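Local coordinates for protein Beta/alpha-amylase (Paenibacillus polymyxa, PDB 3VOC) that hydrolyses alpha-1,4-glucosidic linkages of starch, its beta-amylase domain of glycosyl hydrolase family 14 removing successive maltose units from the non-reducing chain ends, at residues Q109-A121 / G159-A173. Numbering follows the deposited sequence.
Sequences QFKDESGYANSEA and GPSGELRYPSYYPAA
Pro-167 lies on one face of the Phe-110 ring, with CD 3.6 Å from the ring centroid in a CH-pi contact. At the rim of that ring, CE1 of Phe-110 meets CD1 of Tyr-166, the two planes nearly perpendicular at 87°. ND2 of Asn-118 lies over one face of the Tyr-170 ring, 3.2 Å above its plane, the amide steeply tilted. The hydroxyl of Tyr-116 sits at the edge of the same ring. Tyr-116 in turn takes the methyl of Ala-173 over one face, offset toward the rim, and its OH touches CB of Ala-172. Its chi1 of -175° turns CG away from the backbone N, which sets the ring against Ala-172 and Ala-173. A serine here would probably leave a gap beside Ala-173 and deprive the Tyr-170 edge of its neighbour. The contact joins the beta hairpin of strands 110-111 and 117-118 to the long loop after barrel strand 153-156 of the TIM barrel. That loop carries Glu-163, the predicted proton donor. Asn-118 ND2 also donates to Glu-120 OE1 (3.0 Å), and Asn-118 OD1 accepts from Glu-120 N in an Asx turn. These two bonds fix the amide over Tyr-170. The Glu-120 carboxylate runs past the Tyr-170 ring, the planes 25° apart, and its OE2 touches Pro-160 CB at 3.6 Å. No direct hydrogen bond crosses between the segments; waters do the bridging. One water donates to Glu-120 OE1 and accepts from Arg-165 NH1, while another links OE2 to Arg-165 NH2. Arg-165 NE forms a salt bridge with Glu-163 OE1 (2.8 Å), which makes Arg-165 the probable second-shell residue; Glu-120 reaches it through water. The Tyr-170 hydroxyl bonds to Asn-86, and that of Tyr-166 to the backbone O of Tyr-249.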
loop_
_atom_site.group_PDB
_atom_site.type_symbol
_atom_site.label_atom_id
_atom_site.label_comp_id
_atom_site.label_asym_id
_atom_site.label_seq_id
_atom_site.Cartn_x
_atom_site.Cartn_y
_atom_site.Cartn_z
ATOM N N GLN A 109 -8.983 6.037 -13.938
ATOM C CA GLN A 109 -9.465 6.218 -12.585
ATOM C C GLN A 109 -10.243 5.033 -12.050
ATOM O O GLN A 109 -10.348 3.988 -12.714
ATOM C CB GLN A 109 -10.276 7.517 -12.497
ATOM C CG GLN A 109 -9.415 8.767 -12.793
ATOM C CD GLN A 109 -10.211 10.055 -12.769
ATOM O OE1 GLN A 109 -11.446 10.041 -12.844
ATOM N NE2 GLN A 109 -9.502 11.186 -12.666
ATOM N N PHE A 110 -10.773 5.214 -10.844
ATOM C CA PHE A 110 -11.648 4.242 -10.192
ATOM C C PHE A 110 -12.993 4.898 -9.988
ATOM O O PHE A 110 -13.067 6.092 -9.736
ATOM C CB PHE A 110 -11.086 3.837 -8.831
ATOM C CG PHE A 110 -9.724 3.178 -8.891
ATOM C CD1 PHE A 110 -9.608 1.794 -9.015
ATOM C CD2 PHE A 110 -8.559 3.944 -8.780
ATOM C CE1 PHE A 110 -8.346 1.181 -9.057
ATOM C CE2 PHE A 110 -7.291 3.348 -8.815
ATOM C CZ PHE A 110 -7.185 1.958 -8.943
ATOM N N LYS A 111 -14.064 4.124 -10.105
ATOM C CA LYS A 111 -15.381 4.637 -9.796
ATOM C C LYS A 111 -16.064 3.651 -8.856
ATOM O O LYS A 111 -15.963 2.439 -9.040
ATOM C CB LYS A 111 -16.158 4.835 -11.102
ATOM C CG LYS A 111 -17.471 5.563 -10.985
ATOM C CD LYS A 111 -17.930 6.135 -12.345
ATOM C CE LYS A 111 -17.142 7.378 -12.751
ATOM N NZ LYS A 111 -17.811 8.160 -13.839
ATOM N N ASP A 112 -16.732 4.175 -7.840
ATOM C CA ASP A 112 -17.369 3.332 -6.843
ATOM C C ASP A 112 -18.816 2.957 -7.163
ATOM O O ASP A 112 -19.332 3.314 -8.212
ATOM C CB ASP A 112 -17.209 3.920 -5.428
ATOM C CG ASP A 112 -18.146 5.091 -5.124
ATOM O OD1 ASP A 112 -19.080 5.404 -5.891
ATOM O OD2 ASP A 112 -17.950 5.691 -4.052
ATOM N N GLU A 113 -19.443 2.215 -6.243
ATOM C CA GLU A 113 -20.816 1.729 -6.390
ATOM C C GLU A 113 -21.838 2.835 -6.652
ATOM O O GLU A 113 -22.874 2.576 -7.260
ATOM C CB GLU A 113 -21.230 0.937 -5.144
ATOM C CG GLU A 113 -20.362 -0.303 -4.878
ATOM C CD GLU A 113 -20.722 -0.986 -3.579
ATOM O OE1 GLU A 113 -21.877 -0.836 -3.105
ATOM O OE2 GLU A 113 -19.858 -1.686 -3.042
ATOM N N SER A 114 -21.535 4.057 -6.212
ATOM C CA SER A 114 -22.443 5.205 -6.372
ATOM C C SER A 114 -22.026 6.189 -7.475
ATOM O O SER A 114 -22.620 7.268 -7.612
ATOM C CB SER A 114 -22.579 5.953 -5.036
ATOM O OG SER A 114 -22.924 5.059 -3.986
ATOM N N GLY A 115 -20.997 5.835 -8.244
ATOM C CA GLY A 115 -20.527 6.684 -9.329
ATOM C C GLY A 115 -19.444 7.691 -8.938
ATOM O O GLY A 115 -19.028 8.498 -9.767
ATOM N N TYR A 116 -18.963 7.645 -7.696
ATOM C CA TYR A 116 -17.904 8.569 -7.287
ATOM C C TYR A 116 -16.549 8.194 -7.893
ATOM O O TYR A 116 -16.088 7.059 -7.733
ATOM C CB TYR A 116 -17.799 8.677 -5.759
ATOM C CG TYR A 116 -16.788 9.721 -5.325
ATOM C CD1 TYR A 116 -17.167 11.051 -5.126
ATOM C CD2 TYR A 116 -15.445 9.378 -5.142
ATOM C CE1 TYR A 116 -16.227 12.016 -4.738
ATOM C CE2 TYR A 116 -14.508 10.315 -4.761
ATOM C CZ TYR A 116 -14.902 11.634 -4.562
ATOM O OH TYR A 116 -13.952 12.551 -4.200
ATOM N N ALA A 117 -15.916 9.159 -8.571
ATOM C CA ALA A 117 -14.638 8.930 -9.261
ATOM C C ALA A 117 -13.465 9.261 -8.339
ATOM O O ALA A 117 -13.436 10.338 -7.719
ATOM C CB ALA A 117 -14.553 9.757 -10.544
ATOM N N ASN A 118 -12.505 8.351 -8.257
ATOM C CA ASN A 118 -11.346 8.506 -7.369
ATOM C C ASN A 118 -10.064 8.475 -8.206
ATOM O O ASN A 118 -9.938 7.663 -9.119
ATOM C CB ASN A 118 -11.391 7.429 -6.259
ATOM C CG ASN A 118 -10.145 7.426 -5.351
ATOM O OD1 ASN A 118 -9.036 7.171 -5.813
ATOM N ND2 ASN A 118 -10.347 7.657 -4.044
ATOM N N SER A 119 -9.139 9.396 -7.930
ATOM C CA SER A 119 -7.876 9.480 -8.683
ATOM C C SER A 119 -6.662 9.430 -7.746
ATOM O O SER A 119 -5.658 10.078 -7.996
ATOM C CB SER A 119 -7.856 10.768 -9.513
ATOM O OG SER A 119 -7.923 11.884 -8.638
ATOM N N GLU A 120 -6.756 8.655 -6.665
ATOM C CA GLU A 120 -5.640 8.507 -5.710
ATOM C C GLU A 120 -4.415 7.830 -6.315
ATOM O O GLU A 120 -3.294 8.045 -5.864
ATOM C CB GLU A 120 -6.083 7.701 -4.497
ATOM C CG GLU A 120 -6.898 8.469 -3.469
ATOM C CD GLU A 120 -7.116 7.616 -2.242
ATOM O OE1 GLU A 120 -8.132 6.877 -2.216
ATOM O OE2 GLU A 120 -6.248 7.631 -1.343
ATOM N N ALA A 121 -4.631 6.989 -7.320
ATOM C CA ALA A 121 -3.540 6.362 -8.060
ATOM C C ALA A 121 -4.099 5.979 -9.413
ATOM O O ALA A 121 -5.326 5.891 -9.574
ATOM C CB ALA A 121 -3.021 5.125 -7.314
ATOM N N GLY A 159 -0.832 1.283 -5.019
ATOM C CA GLY A 159 -2.123 1.972 -5.140
ATOM C C GLY A 159 -2.301 3.061 -4.095
ATOM O O GLY A 159 -1.304 3.584 -3.562
ATOM N N PRO A 160 -3.564 3.430 -3.811
ATOM C CA PRO A 160 -3.866 4.521 -2.882
ATOM C C PRO A 160 -3.114 4.365 -1.572
ATOM O O PRO A 160 -2.970 3.243 -1.042
ATOM C CB PRO A 160 -5.373 4.387 -2.647
ATOM C CG PRO A 160 -5.891 3.692 -3.930
ATOM C CD PRO A 160 -4.790 2.766 -4.310
ATOM N N SER A 161 -2.631 5.492 -1.058
ATOM C CA SER A 161 -1.857 5.519 0.200
ATOM C C SER A 161 -0.661 4.568 0.233
ATOM O O SER A 161 -0.256 4.117 1.307
ATOM C CB SER A 161 -2.775 5.289 1.416
ATOM O OG SER A 161 -3.671 6.384 1.563
ATOM N N GLY A 162 -0.080 4.280 -0.927
ATOM C CA GLY A 162 1.071 3.393 -1.003
ATOM C C GLY A 162 0.773 1.919 -0.764
ATOM O O GLY A 162 1.684 1.139 -0.484
ATOM N N GLU A 163 -0.492 1.530 -0.915
ATOM C CA GLU A 163 -0.924 0.175 -0.619
ATOM C C GLU A 163 -1.497 -0.507 -1.840
ATOM O O GLU A 163 -2.197 0.116 -2.637
ATOM C CB GLU A 163 -1.974 0.216 0.494
ATOM C CG GLU A 163 -1.411 0.763 1.798
ATOM C CD GLU A 163 -2.481 0.955 2.875
ATOM O OE1 GLU A 163 -3.694 1.040 2.549
ATOM O OE2 GLU A 163 -2.094 1.004 4.060
ATOM N N LEU A 164 -1.214 -1.793 -1.998
ATOM C CA LEU A 164 -1.818 -2.533 -3.095
ATOM C C LEU A 164 -3.278 -2.828 -2.752
ATOM O O LEU A 164 -3.601 -3.858 -2.134
ATOM C CB LEU A 164 -1.029 -3.816 -3.400
ATOM C CG LEU A 164 -1.514 -4.718 -4.540
ATOM C CD1 LEU A 164 -1.092 -4.170 -5.915
ATOM C CD2 LEU A 164 -0.973 -6.135 -4.366
ATOM N N ARG A 165 -4.158 -1.916 -3.154
ATOM C CA ARG A 165 -5.591 -2.057 -2.911
ATOM C C ARG A 165 -6.345 -1.105 -3.826
ATOM O O ARG A 165 -5.730 -0.270 -4.504
ATOM C CB ARG A 165 -5.945 -1.754 -1.441
ATOM C CG ARG A 165 -5.648 -0.306 -1.001
ATOM C CD ARG A 165 -6.373 0.009 0.302
ATOM N NE ARG A 165 -5.968 1.288 0.890
ATOM C CZ ARG A 165 -6.564 2.456 0.661
ATOM N NH1 ARG A 165 -7.589 2.549 -0.198
ATOM N NH2 ARG A 165 -6.121 3.550 1.282
ATOM N N TYR A 166 -7.670 -1.241 -3.838
ATOM C CA TYR A 166 -8.557 -0.268 -4.460
ATOM C C TYR A 166 -8.790 0.892 -3.507
ATOM O O TYR A 166 -8.597 0.726 -2.314
ATOM C CB TYR A 166 -9.891 -0.920 -4.784
ATOM C CG TYR A 166 -9.785 -1.924 -5.912
ATOM C CD1 TYR A 166 -9.864 -1.504 -7.247
ATOM C CD2 TYR A 166 -9.621 -3.286 -5.648
ATOM C CE1 TYR A 166 -9.766 -2.406 -8.298
ATOM C CE2 TYR A 166 -9.511 -4.210 -6.696
ATOM C CZ TYR A 166 -9.595 -3.756 -8.022
ATOM O OH TYR A 166 -9.518 -4.646 -9.076
ATOM N N PRO A 167 -9.219 2.063 -4.025
ATOM C CA PRO A 167 -9.508 3.213 -3.167
ATOM C C PRO A 167 -10.905 3.082 -2.536
ATOM O O PRO A 167 -11.787 3.924 -2.748
ATOM C CB PRO A 167 -9.465 4.383 -4.141
ATOM C CG PRO A 167 -9.996 3.786 -5.432
ATOM C CD PRO A 167 -9.340 2.410 -5.460
ATOM N N SER A 168 -11.076 2.031 -1.751
ATOM C CA SER A 168 -12.399 1.553 -1.369
ATOM C C SER A 168 -13.020 2.345 -0.230
ATOM O O SER A 168 -14.239 2.344 -0.085
ATOM C CB SER A 168 -12.313 0.078 -0.983
ATOM O OG SER A 168 -11.348 -0.095 0.042
ATOM N N TYR A 169 -12.184 2.983 0.583
ATOM C CA TYR A 169 -12.681 3.821 1.675
ATOM C C TYR A 169 -12.076 5.226 1.559
ATOM O O TYR A 169 -10.852 5.399 1.564
ATOM C CB TYR A 169 -12.437 3.154 3.049
ATOM C CG TYR A 169 -10.981 3.129 3.506
ATOM C CD1 TYR A 169 -10.090 2.127 3.083
ATOM C CD2 TYR A 169 -10.500 4.118 4.367
ATOM C CE1 TYR A 169 -8.744 2.135 3.513
ATOM C CE2 TYR A 169 -9.190 4.129 4.799
ATOM C CZ TYR A 169 -8.317 3.143 4.377
ATOM O OH TYR A 169 -7.026 3.198 4.838
ATOM N N TYR A 170 -12.945 6.229 1.448
ATOM C CA TYR A 170 -12.504 7.564 1.039
ATOM C C TYR A 170 -13.477 8.602 1.589
ATOM O O TYR A 170 -14.640 8.654 1.155
ATOM C CB TYR A 170 -12.451 7.636 -0.486
ATOM C CG TYR A 170 -11.609 8.754 -1.078
ATOM C CD1 TYR A 170 -10.251 8.871 -0.776
ATOM C CD2 TYR A 170 -12.165 9.655 -1.997
ATOM C CE1 TYR A 170 -9.478 9.883 -1.339
ATOM C CE2 TYR A 170 -11.396 10.679 -2.564
ATOM C CZ TYR A 170 -10.057 10.780 -2.236
ATOM O OH TYR A 170 -9.271 11.757 -2.816
ATOM N N PRO A 171 -13.007 9.417 2.557
ATOM C CA PRO A 171 -13.878 10.412 3.204
ATOM C C PRO A 171 -14.635 11.270 2.191
ATOM O O PRO A 171 -15.842 11.490 2.351
ATOM C CB PRO A 171 -12.901 11.246 4.036
ATOM C CG PRO A 171 -11.830 10.240 4.443
ATOM C CD PRO A 171 -11.696 9.299 3.230
ATOM N N ALA A 172 -13.957 11.706 1.125
ATOM C CA ALA A 172 -14.591 12.588 0.151
ATOM C C ALA A 172 -15.694 11.917 -0.649
ATOM O O ALA A 172 -16.526 12.607 -1.241
ATOM C CB ALA A 172 -13.543 13.252 -0.776
ATOM N N ALA A 173 -15.713 10.578 -0.658
ATOM C CA ALA A 173 -16.795 9.811 -1.269
ATOM C C ALA A 173 -17.946 9.534 -0.294
ATOM O O ALA A 173 -18.889 8.829 -0.639
ATOM C CB ALA A 173 -16.254 8.487 -1.840
HETATM O O HOH W 1 -19.731 7.112 -2.795
HETATM O O HOH W 2 -13.193 6.211 -3.549
HETATM O O HOH W 3 -9.367 11.254 -5.688
HETATM O O HOH W 4 -8.980 4.971 -0.500
HETATM O O HOH W 5 -3.433 7.882 -2.116
HETATM O O HOH W 6 -6.328 6.252 0.915
#